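Local coordinates for ABC transporter, periplasmic substrate-binding protein (Thermotoga maritima, PDB 2HPG) that probably binds a small solute in the periplasm and presents it to a tripartite ATP-independent (TRAP) membrane transporter, at residues A[21-24]-A[25-29]; A[112-115]-A[116-119]; A[149-152]-A[153-157]; A[203-206]-A[207-211]; A[306-309]-A[310-314]. All blocks are in the same frame, centred on the assembly; numbering follows the deposited sequence. Where two conformers were deposited one is given.

Contact 1 (A[21-24]-A[25-29])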
loop_
_atom_site.group_PDB
_atom_site.type_symbol
_atom_site.label_atom_id
_atom_site.label_comp_id
_atom_site.label_asym_id
_atom_site.label_seq_id
_atom_site.Cartn_x
_atom_site.Cartn_y
_atom_site.Cartn_z
ATOM N N GLU A 21 5.430 14.999 -1.189
ATOM C CA GLU A 21 4.928 14.109 -2.228
ATOM C C GLU A 21 3.409 13.963 -2.088
ATOM O O GLU A 21 2.849 14.397 -1.098
ATOM C CB GLU A 21 5.642 12.765 -2.154
ATOM C CG GLU A 21 7.118 12.845 -2.536
ATOM C CD GLU A 21 7.340 13.262 -3.991
ATOM O OE1 GLU A 21 6.706 12.670 -4.893
ATOM O OE2 GLU A 21 8.172 14.166 -4.251
ATOM N N PRO A 22 2.730 13.390 -3.097
ATOM C CA PRO A 22 1.246 13.347 -3.100
ATOM C C PRO A 22 0.540 12.851 -1.844
ATOM O O PRO A 22 -0.484 13.426 -1.456
ATOM C CB PRO A 22 0.932 12.451 -4.299
ATOM C CG PRO A 22 2.068 12.713 -5.233
ATOM C CD PRO A 22 3.272 12.794 -4.331
ATOM N N TYR A 23 1.053 11.796 -1.222
ATOM C CA TYR A 23 0.451 11.276 0.002
ATOM C C TYR A 23 0.468 12.314 1.099
ATOM O O TYR A 23 -0.553 12.596 1.715
ATOM C CB TYR A 23 1.192 10.014 0.483
ATOM C CG TYR A 23 0.463 8.709 0.220
ATOM C CD1 TYR A 23 -0.211 8.494 -0.967
ATOM C CD2 TYR A 23 0.454 7.706 1.165
ATOM C CE1 TYR A 23 -0.894 7.307 -1.207
ATOM C CE2 TYR A 23 -0.215 6.511 0.936
ATOM C CZ TYR A 23 -0.886 6.320 -0.262
ATOM O OH TYR A 23 -1.535 5.126 -0.501
ATOM N N HIS A 24 1.644 12.891 1.333
ATOM C CA HIS A 24 1.803 13.928 2.336
ATOM C C HIS A 24 0.846 15.069 2.064
ATOM O O HIS A 24 0.150 15.539 2.968
ATOM C CB HIS A 24 3.246 14.443 2.334
ATOM C CG HIS A 24 3.568 15.365 3.465
ATOM N ND1 HIS A 24 4.561 16.305 3.379
ATOM C CD2 HIS A 24 3.045 15.488 4.708
ATOM C CE1 HIS A 24 4.628 16.986 4.507
ATOM N NE2 HIS A 24 3.716 16.511 5.331
ATOM N N GLN A 25 0.792 15.496 0.810
ATOM C CA GLN A 25 -0.109 16.567 0.408
ATOM C C GLN A 25 -1.549 16.254 0.788
ATOM O O GLN A 25 -2.299 17.126 1.251
ATOM C CB GLN A 25 -0.037 16.762 -1.100
ATOM C CG GLN A 25 1.152 17.518 -1.563
ATOM C CD GLN A 25 1.189 17.672 -3.068
ATOM O OE1 GLN A 25 0.479 18.514 -3.635
ATOM N NE2 GLN A 25 2.037 16.876 -3.731
ATOM N N ALA A 26 -1.923 14.997 0.563
ATOM C CA ALA A 26 -3.286 14.539 0.747
ATOM C C ALA A 26 -3.617 14.417 2.227
ATOM O O ALA A 26 -4.739 14.703 2.636
ATOM C CB ALA A 26 -3.499 13.203 0.037
ATOM N N PHE A 27 -2.654 13.955 3.032
ATOM C CA PHE A 27 -2.854 13.905 4.484
ATOM C C PHE A 27 -2.999 15.301 5.076
ATOM O O PHE A 27 -3.760 15.472 6.007
ATOM C CB PHE A 27 -1.733 13.131 5.198
ATOM C CG PHE A 27 -1.801 11.634 5.010
ATOM C CD1 PHE A 27 -2.701 10.863 5.720
ATOM C CD2 PHE A 27 -0.962 11.001 4.128
ATOM C CE1 PHE A 27 -2.750 9.486 5.552
ATOM C CE2 PHE A 27 -1.004 9.630 3.959
ATOM C CZ PHE A 27 -1.916 8.873 4.675
ATOM N N LEU A 28 -2.271 16.290 4.541
ATOM C CA LEU A 28 -2.393 17.676 4.982
ATOM C C LEU A 28 -3.768 18.275 4.644
ATOM O O LEU A 28 -4.312 19.062 5.413
ATOM C CB LEU A 28 -1.278 18.536 4.382
ATOM C CG LEU A 28 0.141 18.195 4.876
ATOM C CD1 LEU A 28 1.189 18.836 3.990
ATOM C CD2 LEU A 28 0.328 18.626 6.349
ATOM N N LYS A 29 -4.305 17.905 3.485
ATOM C CA LYS A 29 -5.676 18.262 3.085
ATOM C C LYS A 29 -6.691 17.654 4.015
ATOM O O LYS A 29 -7.650 18.311 4.412
ATOM C CB LYS A 29 -5.978 17.770 1.665
ATOM C CG LYS A 29 -5.424 18.633 0.545
ATOM C CD LYS A 29 -6.002 18.198 -0.837
ATOM C CE LYS A 29 -7.526 18.475 -0.948
ATOM N NZ LYS A 29 -8.156 18.109 -2.275
#
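Tyr-23 and Phe-27 stand one turn apart at the start of helix 22-37, the helical crossover of the beta-alpha-beta unit whose strands are 9-14 and 42-47. Their rings illustrate how an i, i+4 pair in a helix can become an offset edge-to-face aromatic contact. The edge of Phe-27 is directed at the face of Tyr-23, with the planes at 72° and the centroids of the two rings 5.8 Å apart. The touching atoms are Phe-27 CE2 and Tyr-23 CD2, separated by 3.7 Å. Trp-137 of strand 130-146 extends the cluster, stacking on Phe-27 and meeting Tyr-23 edge-to-face, and Phe-13 also meets Phe-27, while Tyr-23 OH is hydrogen-bonded to Asn-229.

A second i, i+4 pair, His-24 and Leu-28, makes a CH-pi contact. Leu-28 CD1 sits over one face of the imidazole, 3.8 Å from the centroid of the His-24 ring. With CG anti to the backbone N (chi1 -171°), His-24 carries its ring forward along the helix, so that one face is turned to this methyl. The backbone N of Gly-20 donates to His-24 ND1 and should restrain rotation of the ring.

The backbone bonds give both pairs their spacing. Gln-25 N donates to Glu-21 O, the carbonyl of the N-cap residue, at 3.0 Å. Ala-26 N then bonds to Pro-22 O, and Leu-28 N to His-24 O. Within the aromatic pair itself, the bond from Phe-27 N to Tyr-23 O measures 2.8 Å, and Phe-27 CD2 comes close to the same carbonyl, 2.9 Å from Tyr-23 O.

Contact 2 (A[112-115]-A[116-119])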
loop_
_atom_site.group_PDB
_atom_site.type_symbol
_atom_site.label_atom_id
_atom_site.label_comp_id
_atom_site.label_asym_id
_atom_site.label_seq_id
_atom_site.Cartn_x
_atom_site.Cartn_y
_atom_site.Cartn_z
ATOM N N LYS A 112 -15.312 -2.953 1.675
ATOM C CA LYS A 112 -15.553 -2.302 2.956
ATOM C C LYS A 112 -16.917 -2.669 3.524
ATOM O O LYS A 112 -17.032 -2.994 4.693
ATOM C CB LYS A 112 -15.454 -0.792 2.838
ATOM C CG LYS A 112 -15.555 -0.088 4.186
ATOM C CD LYS A 112 -15.453 1.406 4.005
ATOM C CE LYS A 112 -16.227 2.206 5.062
ATOM N NZ LYS A 112 -16.506 3.569 4.520
ATOM N N GLN A 113 -17.946 -2.630 2.687
ATOM C CA GLN A 113 -19.283 -2.986 3.144
ATOM C C GLN A 113 -19.532 -4.497 3.227
ATOM O O GLN A 113 -20.604 -4.917 3.645
ATOM C CB GLN A 113 -20.348 -2.259 2.319
ATOM C CG GLN A 113 -20.374 -2.586 0.860
ATOM C CD GLN A 113 -21.073 -1.519 0.037
ATOM O OE1 GLN A 113 -20.699 -0.336 0.068
ATOM N NE2 GLN A 113 -22.094 -1.931 -0.710
ATOM N N SER A 114 -18.543 -5.322 2.888
ATOM C CA SER A 114 -18.640 -6.781 2.993
ATOM C C SER A 114 -18.732 -7.209 4.452
ATOM O O SER A 114 -17.935 -6.736 5.267
ATOM C CB SER A 114 -17.405 -7.461 2.353
ATOM O OG SER A 114 -16.220 -7.391 3.163
ATOM N N PRO A 115 -19.660 -8.116 4.802
ATOM C CA PRO A 115 -19.662 -8.706 6.137
ATOM C C PRO A 115 -18.294 -9.222 6.599
ATOM O O PRO A 115 -17.920 -9.025 7.759
ATOM C CB PRO A 115 -20.636 -9.887 5.992
ATOM C CG PRO A 115 -21.571 -9.474 4.923
ATOM C CD PRO A 115 -20.795 -8.596 3.986
ATOM N N THR A 116 -17.566 -9.897 5.711
ATOM C CA THR A 116 -16.257 -10.451 6.061
ATOM C C THR A 116 -15.233 -9.365 6.433
ATOM O O THR A 116 -14.519 -9.516 7.419
ATOM C CB THR A 116 -15.678 -11.308 4.929
ATOM O OG1 THR A 116 -16.557 -12.405 4.679
ATOM C CG2 THR A 116 -14.301 -11.841 5.301
HETATM N N MSE A 117 -15.158 -8.281 5.661
HETATM C CA MSE A 117 -14.243 -7.193 6.012
HETATM C C MSE A 117 -14.687 -6.583 7.338
HETATM O O MSE A 117 -13.871 -6.357 8.231
HETATM C CB MSE A 117 -14.196 -6.105 4.935
HETATM C CG MSE A 117 -13.331 -4.868 5.281
HETATM SE SE MSE A 117 -11.471 -5.255 5.803
HETATM C CE MSE A 117 -10.967 -6.377 4.338
ATOM N N GLN A 118 -15.982 -6.318 7.474
ATOM C CA GLN A 118 -16.485 -5.776 8.735
ATOM C C GLN A 118 -16.117 -6.671 9.922
ATOM O O GLN A 118 -15.775 -6.170 11.003
ATOM C CB GLN A 118 -17.981 -5.519 8.660
ATOM C CG GLN A 118 -18.298 -4.254 7.876
ATOM C CD GLN A 118 -19.736 -4.198 7.415
ATOM O OE1 GLN A 118 -20.560 -5.054 7.776
ATOM N NE2 GLN A 118 -20.052 -3.195 6.599
ATOM N N LYS A 119 -16.143 -7.984 9.715
ATOM C CA LYS A 119 -15.692 -8.906 10.742
ATOM C C LYS A 119 -14.229 -8.649 11.099
ATOM O O LYS A 119 -13.902 -8.397 12.256
ATOM C CB LYS A 119 -15.858 -10.361 10.306
ATOM C CG LYS A 119 -15.286 -11.356 11.309
ATOM C CD LYS A 119 -15.505 -12.792 10.897
ATOM C CE LYS A 119 -14.463 -13.241 9.881
ATOM N NZ LYS A 119 -14.764 -14.591 9.303
#
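Ser-114 OG, in one of the two conformers modelled for this residue, is gripped twice: it accepts from Met-117 N at 2.9 Å and is also hydrogen-bonded to Ile-111 O. The first bond is a classic N-cap, closing the opening turn of helix 115-128 just after helix 101-112 has ended. With chi1 at 76°, OG lies between its own backbone N and carbonyl carbon, a position from which it can face the amide three residues ahead.

Two regular helical bonds follow. Gln-118 N donates to Ser-114 O at 3.0 Å. Lys-119 N reaches Pro-115 O at 2.8 Å.

The side chain of Gln-118, extended beyond CG, lies along the turn, with CG 3.6 Å from Ser-114 O and NE2 near Gln-113 O (3.5 Å, at an angle too poor for a hydrogen bond). Selenomethionine Met-117 sends its bent chain the other way, toward Ile-84 and Met-87. On the flank of the turn, Thr-116 OG1 bonds to Glu-317 of helix 308-318, tying this first turn to that helix. Near the root of the selenomethionine chain, Met-117 CG rests 4.1 Å from Lys-112 CA.

Contact 3 (A[149-152]-A[153-157])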
loop_
_atom_site.group_PDB
_atom_site.type_symbol
_atom_site.label_atom_id
_atom_site.label_comp_id
_atom_site.label_asym_id
_atom_site.label_seq_id
_atom_site.Cartn_x
_atom_site.Cartn_y
_atom_site.Cartn_z
ATOM N N PRO A 149 14.796 -7.867 -19.405
ATOM C CA PRO A 149 13.337 -7.782 -19.580
ATOM C C PRO A 149 12.612 -8.962 -18.932
ATOM O O PRO A 149 13.114 -10.069 -18.990
ATOM C CB PRO A 149 13.138 -7.856 -21.091
ATOM C CG PRO A 149 14.456 -7.856 -21.704
ATOM C CD PRO A 149 15.515 -7.937 -20.682
ATOM N N ILE A 150 11.444 -8.710 -18.343
ATOM C CA ILE A 150 10.652 -9.752 -17.686
ATOM C C ILE A 150 9.317 -9.836 -18.433
ATOM O O ILE A 150 8.504 -8.916 -18.382
ATOM C CB ILE A 150 10.423 -9.436 -16.168
ATOM C CG1 ILE A 150 11.754 -9.244 -15.421
ATOM C CG2 ILE A 150 9.500 -10.491 -15.504
ATOM C CD1 ILE A 150 12.767 -10.396 -15.535
ATOM N N ARG A 151 9.127 -10.927 -19.173
ATOM C CA ARG A 151 7.905 -11.158 -19.948
ATOM C C ARG A 151 7.109 -12.381 -19.506
ATOM O O ARG A 151 5.923 -12.477 -19.807
ATOM C CB ARG A 151 8.248 -11.344 -21.421
ATOM C CG ARG A 151 8.972 -10.163 -22.040
ATOM C CD ARG A 151 9.099 -10.320 -23.530
ATOM N NE ARG A 151 9.700 -9.134 -24.134
ATOM C CZ ARG A 151 11.003 -8.894 -24.213
ATOM N NH1 ARG A 151 11.890 -9.750 -23.735
ATOM N NH2 ARG A 151 11.422 -7.778 -24.789
ATOM N N LYS A 152 7.779 -13.306 -18.829
ATOM C CA LYS A 152 7.184 -14.540 -18.300
ATOM C C LYS A 152 7.890 -14.900 -16.976
ATOM O O LYS A 152 9.002 -14.450 -16.731
ATOM C CB LYS A 152 7.380 -15.687 -19.296
ATOM C CG LYS A 152 8.845 -15.947 -19.609
ATOM C CD LYS A 152 9.041 -16.975 -20.704
ATOM C CE LYS A 152 10.466 -16.940 -21.234
ATOM N NZ LYS A 152 10.923 -18.344 -21.437
ATOM N N PRO A 153 7.241 -15.701 -16.112
ATOM C CA PRO A 153 7.836 -16.087 -14.833
ATOM C C PRO A 153 9.270 -16.603 -14.905
ATOM O O PRO A 153 10.081 -16.274 -14.057
ATOM C CB PRO A 153 6.883 -17.183 -14.335
ATOM C CG PRO A 153 5.581 -16.797 -14.878
ATOM C CD PRO A 153 5.868 -16.222 -16.249
ATOM N N GLU A 154 9.586 -17.398 -15.926
ATOM C CA GLU A 154 10.908 -18.021 -16.038
ATOM C C GLU A 154 12.041 -16.996 -16.081
ATOM O O GLU A 154 13.182 -17.310 -15.707
ATOM C CB GLU A 154 10.954 -18.911 -17.288
ATOM C CG GLU A 154 12.230 -19.765 -17.428
ATOM C CD GLU A 154 13.421 -19.012 -18.059
ATOM O OE1 GLU A 154 13.210 -18.116 -18.935
ATOM O OE2 GLU A 154 14.577 -19.318 -17.653
ATOM N N ASP A 155 11.728 -15.785 -16.557
ATOM C CA ASP A 155 12.707 -14.696 -16.688
ATOM C C ASP A 155 13.204 -14.177 -15.342
ATOM O O ASP A 155 14.262 -13.544 -15.277
ATOM C CB ASP A 155 12.092 -13.518 -17.442
ATOM C CG ASP A 155 11.830 -13.824 -18.896
ATOM O OD1 ASP A 155 12.524 -14.683 -19.436
ATOM O OD2 ASP A 155 10.930 -13.210 -19.499
ATOM N N LEU A 156 12.433 -14.433 -14.278
ATOM C CA LEU A 156 12.826 -14.071 -12.913
ATOM C C LEU A 156 13.730 -15.094 -12.221
ATOM O O LEU A 156 14.402 -14.751 -11.246
ATOM C CB LEU A 156 11.592 -13.841 -12.059
ATOM C CG LEU A 156 10.731 -12.636 -12.411
ATOM C CD1 LEU A 156 9.390 -12.747 -11.689
ATOM C CD2 LEU A 156 11.473 -11.301 -12.090
ATOM N N ASN A 157 13.756 -16.330 -12.735
ATOM C CA ASN A 157 14.570 -17.412 -12.150
ATOM C C ASN A 157 15.968 -16.944 -11.820
ATOM O O ASN A 157 16.671 -16.396 -12.676
ATOM C CB ASN A 157 14.670 -18.619 -13.089
ATOM C CG ASN A 157 15.495 -19.762 -12.489
ATOM O OD1 ASN A 157 16.532 -20.159 -13.029
ATOM N ND2 ASN A 157 15.041 -20.282 -11.362
#
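Pro-153 follows directly on Lys-152 and begins a short helical turn in the loop between strands 130-146 and 160-162, held by successive i to i+3 backbone bonds in place of a regular helix. The junction is tight: Pro-153 CD lies 3.4 Å from Lys-152 CB. The proline ring also rests on helix 291-305, against Ala-293 and Phe-294.

Glu-154 runs side by side with Lys-152. Its carboxylate forms a long salt bridge, Lys-152 NZ to Glu-154 OE1 at 3.4 Å, whose hydrogen bond is weak.

Asp-155 makes most of the polar contacts of the turn. Its OD2 accepts from two consecutive backbone amides and so clasps the incoming chain. Arg-151 N arrives at 2.9 Å on the anti lone pair of Asp-155 OD2. Lys-152 N, at 3.2 Å, meets Asp-155 OD2 from above the carboxylate plane, 46° out of it. In return Asp-155 N donates to Lys-152 O at 3.0 Å, so side chain and backbone of Asp-155 both bind residues 151-152. Lys-152 adds its own aliphatic chain across the carboxylate: chi1 of 58° brings CG over Asp-155, and the two side chains cross at about a right angle. Nearby Lys-148 NZ is hydrogen-bonded to Asp-155 O.

Leu-156, whose N bonds to Pro-153 O, turns to the apolar side. There it crosses Ile-150, a residue that also touches Phe-294 and Leu-159. Asn-157 N then bonds to Glu-154 O as the turn ends. The closest apolar approach between the leucine and the isoleucine is Ile-150 CD1 to Leu-156 CD2, 3.8 Å.

Contact 4 (A[203-206]-A[207-211])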
loop_
_atom_site.group_PDB
_atom_site.type_symbol
_atom_site.label_atom_id
_atom_site.label_comp_id
_atom_site.label_asym_id
_atom_site.label_seq_id
_atom_site.Cartn_x
_atom_site.Cartn_y
_atom_site.Cartn_z
ATOM N N THR A 203 6.803 1.392 -8.079
ATOM C CA THR A 203 6.053 2.281 -8.940
ATOM C C THR A 203 7.018 3.172 -9.733
ATOM O O THR A 203 8.182 3.263 -9.388
ATOM C CB THR A 203 5.195 3.200 -8.101
ATOM O OG1 THR A 203 6.056 4.052 -7.354
ATOM C CG2 THR A 203 4.317 2.375 -7.150
ATOM N N TYR A 204 6.521 3.825 -10.788
ATOM C CA TYR A 204 7.346 4.717 -11.600
ATOM C C TYR A 204 7.828 5.930 -10.780
ATOM O O TYR A 204 8.938 6.420 -10.974
ATOM C CB TYR A 204 6.562 5.184 -12.836
ATOM C CG TYR A 204 6.492 4.186 -14.001
ATOM C CD1 TYR A 204 7.549 4.047 -14.878
ATOM C CD2 TYR A 204 5.348 3.415 -14.235
ATOM C CE1 TYR A 204 7.475 3.216 -15.951
ATOM C CE2 TYR A 204 5.278 2.553 -15.319
ATOM C CZ TYR A 204 6.356 2.450 -16.161
ATOM O OH TYR A 204 6.357 1.596 -17.252
ATOM N N ALA A 205 6.991 6.429 -9.877
ATOM C CA ALA A 205 7.388 7.525 -8.965
ATOM C C ALA A 205 8.584 7.120 -8.106
ATOM O O ALA A 205 9.537 7.878 -7.963
ATOM C CB ALA A 205 6.209 7.926 -8.072
ATOM N N ASN A 206 8.524 5.921 -7.527
ATOM C CA ASN A 206 9.631 5.404 -6.707
ATOM C C ASN A 206 10.897 5.325 -7.546
ATOM O O ASN A 206 11.981 5.740 -7.116
ATOM C CB ASN A 206 9.356 3.970 -6.222
ATOM C CG ASN A 206 8.230 3.857 -5.202
ATOM O OD1 ASN A 206 7.888 4.808 -4.492
ATOM N ND2 ASN A 206 7.640 2.671 -5.131
ATOM N N VAL A 207 10.773 4.753 -8.741
ATOM C CA VAL A 207 11.933 4.573 -9.618
ATOM C C VAL A 207 12.494 5.930 -10.019
ATOM O O VAL A 207 13.704 6.149 -9.969
ATOM C CB VAL A 207 11.589 3.769 -10.885
ATOM C CG1 VAL A 207 12.777 3.783 -11.881
ATOM C CG2 VAL A 207 11.188 2.324 -10.510
ATOM N N TYR A 208 11.625 6.857 -10.403
ATOM C CA TYR A 208 12.112 8.164 -10.846
ATOM C C TYR A 208 12.746 8.996 -9.707
ATOM O O TYR A 208 13.853 9.571 -9.847
ATOM C CB TYR A 208 11.000 8.980 -11.504
ATOM C CG TYR A 208 11.546 10.280 -12.113
ATOM C CD1 TYR A 208 12.189 10.267 -13.330
ATOM C CD2 TYR A 208 11.417 11.499 -11.444
ATOM C CE1 TYR A 208 12.711 11.444 -13.888
ATOM C CE2 TYR A 208 11.930 12.682 -11.982
ATOM C CZ TYR A 208 12.576 12.638 -13.215
ATOM O OH TYR A 208 13.098 13.796 -13.805
ATOM N N ASN A 209 12.021 9.124 -8.609
ATOM C CA ASN A 209 12.485 9.930 -7.478
ATOM C C ASN A 209 13.739 9.334 -6.827
ATOM O O ASN A 209 14.536 10.054 -6.264
ATOM C CB ASN A 209 11.372 10.103 -6.449
ATOM C CG ASN A 209 10.249 11.002 -6.952
ATOM O OD1 ASN A 209 10.488 11.958 -7.693
ATOM N ND2 ASN A 209 9.029 10.716 -6.534
ATOM N N GLY A 210 13.904 8.023 -6.891
ATOM C CA GLY A 210 15.138 7.401 -6.408
ATOM C C GLY A 210 16.316 7.426 -7.378
ATOM O O GLY A 210 17.411 6.898 -7.045
ATOM N N GLY A 211 16.101 7.990 -8.575
ATOM C CA GLY A 211 17.100 8.015 -9.638
ATOM C C GLY A 211 17.565 6.635 -10.018
ATOM O O GLY A 211 18.687 6.445 -10.478
#
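Asn-209 and Ala-205, one turn apart in the short helix 204-209, show how an amide side chain can lie back against the carbonyl of the preceding turn. From the start Asn-209 CB is close, 3.3 Å from Ala-205 O. CG, held beside its own backbone N by a chi1 of -70°, keeps near the same oxygen. At the tip ND2 comes to 3.2 Å from Ala-205 O, but the angle is too poor for a hydrogen bond; the oxygen is taken instead by Asn-209 N at 2.9 Å. Beyond this turn the side chain also touches Glu-21 and Tyr-272 of helix 243-278.

Val-207 CG2 lies 3.3 Å from Thr-203 O; the side chain as a whole touches Met-219 and Val-145. Tyr-204 also touches Met-219, and its OH is hydrogen-bonded to Glu-221.

Both ends are finished by recognised motifs. At the start Thr-203 OG1 caps Asn-206 N at 3.1 Å, and Glu-269 takes the amides of Tyr-204 and Ala-205. At the other end Gly-210 N bonds to Asn-206 O, and Gly-211, with positive phi, bonds from its N to Tyr-208 O, as expected of a helix opened by a threonine N-cap and closed by a Schellman motif.

Contact 5 (A[306-309]-A[310-314])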
loop_
_atom_site.group_PDB
_atom_site.type_symbol
_atom_site.label_atom_id
_atom_site.label_comp_id
_atom_site.label_asym_id
_atom_site.label_seq_id
_atom_site.Cartn_x
_atom_site.Cartn_y
_atom_site.Cartn_z
ATOM N N GLY A 306 -1.893 -19.467 3.528
ATOM C CA GLY A 306 -3.205 -19.837 4.052
ATOM C C GLY A 306 -4.270 -18.774 3.871
ATOM O O GLY A 306 -5.130 -18.600 4.749
ATOM N N LEU A 307 -4.241 -18.087 2.729
ATOM C CA LEU A 307 -5.125 -16.945 2.461
ATOM C C LEU A 307 -6.047 -17.119 1.258
ATOM O O LEU A 307 -6.763 -16.190 0.886
ATOM C CB LEU A 307 -4.289 -15.669 2.280
ATOM C CG LEU A 307 -3.423 -15.316 3.489
ATOM C CD1 LEU A 307 -2.438 -14.201 3.178
ATOM C CD2 LEU A 307 -4.316 -14.955 4.662
ATOM N N GLU A 308 -6.063 -18.305 0.663
ATOM C CA GLU A 308 -6.928 -18.559 -0.500
ATOM C C GLU A 308 -8.418 -18.545 -0.102
ATOM O O GLU A 308 -9.251 -17.943 -0.789
ATOM C CB GLU A 308 -6.508 -19.869 -1.185
ATOM C CG GLU A 308 -7.178 -20.157 -2.542
ATOM C CD GLU A 308 -6.909 -19.114 -3.645
ATOM O OE1 GLU A 308 -5.801 -18.522 -3.708
ATOM O OE2 GLU A 308 -7.826 -18.914 -4.478
ATOM N N ASN A 309 -8.746 -19.155 1.036
ATOM C CA ASN A 309 -10.117 -19.057 1.564
ATOM C C ASN A 309 -10.532 -17.612 1.761
ATOM O O ASN A 309 -11.657 -17.224 1.404
ATOM C CB ASN A 309 -10.275 -19.840 2.882
ATOM C CG ASN A 309 -10.635 -21.308 2.660
ATOM O OD1 ASN A 309 -11.265 -21.658 1.659
ATOM N ND2 ASN A 309 -10.246 -22.167 3.602
ATOM N N ALA A 310 -9.614 -16.806 2.302
ATOM C CA ALA A 310 -9.865 -15.372 2.506
ATOM C C ALA A 310 -10.232 -14.660 1.218
ATOM O O ALA A 310 -11.157 -13.866 1.197
ATOM C CB ALA A 310 -8.640 -14.698 3.153
ATOM N N LEU A 311 -9.486 -14.929 0.147
ATOM C CA LEU A 311 -9.754 -14.328 -1.180
ATOM C C LEU A 311 -11.138 -14.730 -1.702
ATOM O O LEU A 311 -11.960 -13.893 -2.093
ATOM C CB LEU A 311 -8.670 -14.771 -2.178
ATOM C CG LEU A 311 -8.843 -14.374 -3.654
ATOM C CD1 LEU A 311 -8.712 -12.876 -3.830
ATOM C CD2 LEU A 311 -7.844 -15.105 -4.531
ATOM N N ASN A 312 -11.383 -16.030 -1.692
ATOM C CA ASN A 312 -12.659 -16.604 -2.149
ATOM C C ASN A 312 -13.846 -16.038 -1.386
ATOM O O ASN A 312 -14.886 -15.671 -1.981
ATOM C CB ASN A 312 -12.600 -18.125 -2.014
ATOM C CG ASN A 312 -11.696 -18.759 -3.053
ATOM O OD1 ASN A 312 -11.720 -18.360 -4.219
ATOM N ND2 ASN A 312 -10.889 -19.732 -2.642
ATOM N N GLN A 313 -13.672 -15.925 -0.072
ATOM C CA GLN A 313 -14.698 -15.333 0.761
ATOM C C GLN A 313 -14.992 -13.911 0.338
ATOM O O GLN A 313 -16.144 -13.528 0.253
ATOM C CB GLN A 313 -14.314 -15.386 2.238
ATOM C CG GLN A 313 -15.489 -15.053 3.155
ATOM C CD GLN A 313 -16.693 -16.000 2.968
ATOM O OE1 GLN A 313 -16.551 -17.224 3.040
ATOM N NE2 GLN A 313 -17.875 -15.425 2.740
ATOM N N LEU A 314 -13.958 -13.128 0.042
ATOM C CA LEU A 314 -14.169 -11.760 -0.456
ATOM C C LEU A 314 -14.808 -11.723 -1.859
ATOM O O LEU A 314 -15.654 -10.855 -2.146
ATOM C CB LEU A 314 -12.852 -10.957 -0.441
ATOM C CG LEU A 314 -12.393 -10.386 0.912
ATOM C CD1 LEU A 314 -11.019 -9.699 0.798
ATOM C CD2 LEU A 314 -13.441 -9.412 1.483
HETATM O O HOH W 1 -7.658 -17.956 4.318
#
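Glu-308, Leu-311 and Asn-312 meet on the first turn of helix 308-318, which starts directly after a Schellman motif has ended helix 291-305. Glu-308, with CG anti to the backbone N (chi1 -171°) and the chain bent at chi2, lies alongside Leu-311, and the two side chains point the same way. Leu-311 CD2 touches the carboxylate, 3.8 Å from Glu-308 OE2. Asn-312 crosses the Glu-308 chain obliquely, with ND2 3.7 Å from Glu-308 OE2, too far for a hydrogen bond, and the amide and carboxylate planes stand 69° apart.

Behind the side chains lie the bonds that place them. Asn-312 N donates to Glu-308 O at 3.0 Å. Leu-311 N bonds to Leu-307 O, and Gln-313 N to Asn-309 O.

Farther out, other elements surround these groups. Leu-311 is buried among Phe-92, Phe-95 and Tyr-302, whereas Glu-308 OE2 forms a long, weak ion pair with Lys-299. Gln-313 NE2 is hydrogen-bonded to Glu-317, a turn later in the helix.

The approach to the helix is set by Gly-306, whose positive phi makes it the C-prime residue of the preceding Schellman motif. Its carbonyl also receives Lys-82 NZ. A water joins this turn to the new helix by accepting from Ala-310 N at 3.0 Å and donating to Gly-306 O; the latter is the shorter link, 2.6 Å from the water oxygen to Gly-306 O.

Overall arrangement
The five contacts are local turns and helix ends, and two pairs of them meet. Contacts 1 and 4, with centres about 18 Å apart, touch where Glu-21 OE1 lies 3.5 Å from Asn-209 ND2, and both rest on Tyr-272 of helix 243-278. Contacts 2 and 5, about 13 Å between centres, pack through Thr-116 OG1 and Gln-313 CG at 3.2 Å; Glu-317 OE2 is a shared polar partner of Thr-116 and Gln-313. These two pairs are well separated: the centres of contacts 1 and 5, on opposite sides of the chain's centre, lie about 33 Å apart. Contact 3 touches none of the others, its centre being about 22 Å from that of contact 4.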